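Long-range contact in DUF4621 domain-containing protein (PDB 4H3W), which is of unknown function but is probably secreted and folds into two beta-barrel domains: residues 210-215 with 296-301. Sequence-based numbering, arbitrary orientation.
Sequences VSVERI and DLNLHL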
loop_
_atom_site.group_PDB
_atom_site.type_symbol
_atom_site.label_atom_id
_atom_site.label_comp_id
_atom_site.label_asym_id
_atom_site.label_seq_id
_atom_site.Cartn_x
_atom_site.Cartn_y
_atom_site.Cartn_z
ATOM N N VAL A 210 2.424 0.409 8.746
ATOM C CA VAL A 210 2.190 1.204 9.925
ATOM C C VAL A 210 2.096 2.681 9.544
ATOM O O VAL A 210 2.949 3.219 8.818
ATOM C CB VAL A 210 3.299 1.042 10.976
ATOM C CG1 VAL A 210 2.972 1.883 12.214
ATOM C CG2 VAL A 210 3.494 -0.417 11.363
ATOM N N SER A 211 1.061 3.321 10.055
ATOM C CA SER A 211 0.867 4.742 9.889
ATOM C C SER A 211 0.669 5.377 11.276
ATOM O O SER A 211 -0.009 4.818 12.127
ATOM C CB SER A 211 -0.299 4.951 8.932
ATOM O OG SER A 211 -0.542 6.309 8.665
ATOM N N VAL A 212 1.295 6.528 11.509
ATOM C CA VAL A 212 1.232 7.217 12.799
ATOM C C VAL A 212 0.373 8.464 12.687
ATOM O O VAL A 212 0.601 9.291 11.807
ATOM C CB VAL A 212 2.612 7.646 13.290
ATOM C CG1 VAL A 212 2.482 8.316 14.650
ATOM C CG2 VAL A 212 3.556 6.458 13.365
ATOM N N GLU A 213 -0.626 8.598 13.552
ATOM C CA GLU A 213 -1.470 9.793 13.578
ATOM C C GLU A 213 -1.282 10.540 14.910
ATOM O O GLU A 213 -1.249 9.942 15.989
ATOM C CB GLU A 213 -2.940 9.464 13.322
ATOM C CG GLU A 213 -3.962 10.547 13.764
ATOM C CD GLU A 213 -3.822 11.954 13.116
ATOM O OE1 GLU A 213 -2.921 12.205 12.254
ATOM O OE2 GLU A 213 -4.668 12.826 13.468
ATOM N N ARG A 214 -1.095 11.848 14.788
ATOM C CA ARG A 214 -0.760 12.738 15.891
ATOM C C ARG A 214 -1.990 13.494 16.349
ATOM O O ARG A 214 -2.675 14.109 15.550
ATOM C CB ARG A 214 0.340 13.719 15.439
ATOM C CG ARG A 214 0.551 14.935 16.329
ATOM C CD ARG A 214 0.882 14.577 17.768
ATOM N NE ARG A 214 2.114 13.807 17.894
ATOM C CZ ARG A 214 3.289 14.294 18.267
ATOM N NH1 ARG A 214 3.454 15.590 18.533
ATOM N NH2 ARG A 214 4.315 13.466 18.398
ATOM N N ILE A 215 -2.291 13.405 17.640
ATOM C CA ILE A 215 -3.255 14.294 18.272
ATOM C C ILE A 215 -2.423 15.233 19.138
ATOM O O ILE A 215 -1.862 14.834 20.162
ATOM C CB ILE A 215 -4.316 13.536 19.090
ATOM C CG1 ILE A 215 -5.076 12.552 18.193
ATOM C CG2 ILE A 215 -5.291 14.511 19.747
ATOM C CD1 ILE A 215 -4.345 11.247 17.959
ATOM N N ASP A 296 0.453 9.979 20.110
ATOM C CA ASP A 296 0.658 9.288 18.837
ATOM C C ASP A 296 -0.113 7.962 18.827
ATOM O O ASP A 296 0.071 7.138 19.725
ATOM C CB ASP A 296 2.132 9.005 18.591
ATOM C CG ASP A 296 2.870 10.194 17.995
ATOM O OD1 ASP A 296 2.250 11.030 17.316
ATOM O OD2 ASP A 296 4.078 10.252 18.173
ATOM N N LEU A 297 -0.980 7.792 17.833
ATOM C CA LEU A 297 -1.672 6.522 17.555
ATOM C C LEU A 297 -0.900 5.818 16.466
ATOM O O LEU A 297 -0.832 6.311 15.330
ATOM C CB LEU A 297 -3.093 6.769 17.120
ATOM C CG LEU A 297 -4.018 7.517 18.083
ATOM C CD1 LEU A 297 -5.407 7.709 17.514
ATOM C CD2 LEU A 297 -4.071 6.745 19.401
ATOM N N ASN A 298 -0.200 4.754 16.825
ATOM C CA ASN A 298 0.437 3.895 15.826
ATOM C C ASN A 298 -0.574 2.909 15.266
ATOM O O ASN A 298 -1.062 2.015 15.977
ATOM C CB ASN A 298 1.616 3.134 16.390
ATOM C CG ASN A 298 2.752 4.034 16.842
ATOM O OD1 ASN A 298 2.934 5.150 16.365
ATOM N ND2 ASN A 298 3.535 3.529 17.749
ATOM N N LEU A 299 -0.924 3.104 14.014
ATOM C CA LEU A 299 -1.965 2.312 13.387
ATOM C C LEU A 299 -1.317 1.195 12.594
ATOM O O LEU A 299 -0.764 1.428 11.517
ATOM C CB LEU A 299 -2.826 3.186 12.495
ATOM C CG LEU A 299 -3.373 4.498 13.050
ATOM C CD1 LEU A 299 -4.148 5.242 11.968
ATOM C CD2 LEU A 299 -4.247 4.251 14.258
ATOM N N HIS A 300 -1.362 -0.010 13.140
ATOM C CA HIS A 300 -0.859 -1.212 12.472
ATOM C C HIS A 300 -1.951 -1.735 11.516
ATOM O O HIS A 300 -2.990 -2.272 11.952
ATOM C CB HIS A 300 -0.386 -2.218 13.540
ATOM C CG HIS A 300 0.660 -1.650 14.465
ATOM N ND1 HIS A 300 2.016 -1.851 14.281
ATOM C CD2 HIS A 300 0.549 -0.856 15.567
ATOM C CE1 HIS A 300 2.689 -1.239 15.239
ATOM N NE2 HIS A 300 1.825 -0.614 16.023
ATOM N N LEU A 301 -1.775 -1.464 10.221
ATOM C CA LEU A 301 -2.790 -1.733 9.193
ATOM C C LEU A 301 -2.595 -3.091 8.588
ATOM O O LEU A 301 -1.471 -3.499 8.294
ATOM C CB LEU A 301 -2.722 -0.677 8.072
ATOM C CG LEU A 301 -2.632 0.769 8.493
ATOM C CD1 LEU A 301 -2.409 1.637 7.267
ATOM C CD2 LEU A 301 -3.879 1.191 9.233
#
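D296 OD1 is reached by two nitrogens of R214: NE donates a nearly straight hydrogen bond of 2.8 Å to it, and NH2 adds a weak one. A sounder bond, 3.2 Å long, joins R214 NH2 to D296 OD2, making a side-on salt bridge with one nitrogen for each oxygen. The oxygens lie near the guanidinium plane, yet both nitrogens approach from above the carboxylate, since the two flat groups are turned 41° apart. The R214 chain is bent at chi2 and chi3, the latter (61°) setting NE toward D296 OD1. Its remaining nitrogen, NH1, forms a salt bridge with E216 and a hydrogen bond with N258, which adds partners beyond D296.

On the same face V212 lies alongside N298, with V212 CG2 3.3 Å from N298 OD1, while V212 CG1 packs against D296 OD1. Further along, V210 CG2 comes within 3.6 Å of H300 ND1, and V210 CG1 sits over one ring face, offset toward the rim. N298 ND2 and H300 NE2 both turn to E250 OE1 on the next strand.

On the other face L297 and L299, which pack on F318 of strand 317-319, are joined by S211 and E213; the S211 hydroxyl is bonded to V32 O. Between the faces, S211 and L299 exchange backbone bonds, the shorter being L299 N to S211 O at 2.7 Å, and E213 and L297 form the equivalent pair. The strands thus make a regular antiparallel ladder, in which 294-302 lies between 208-215 and 246-254, with a mixed face bearing the salt bridge and an inward face where the leucines of 294-302 meet F318, as expected for the wall of a beta-barrel domain.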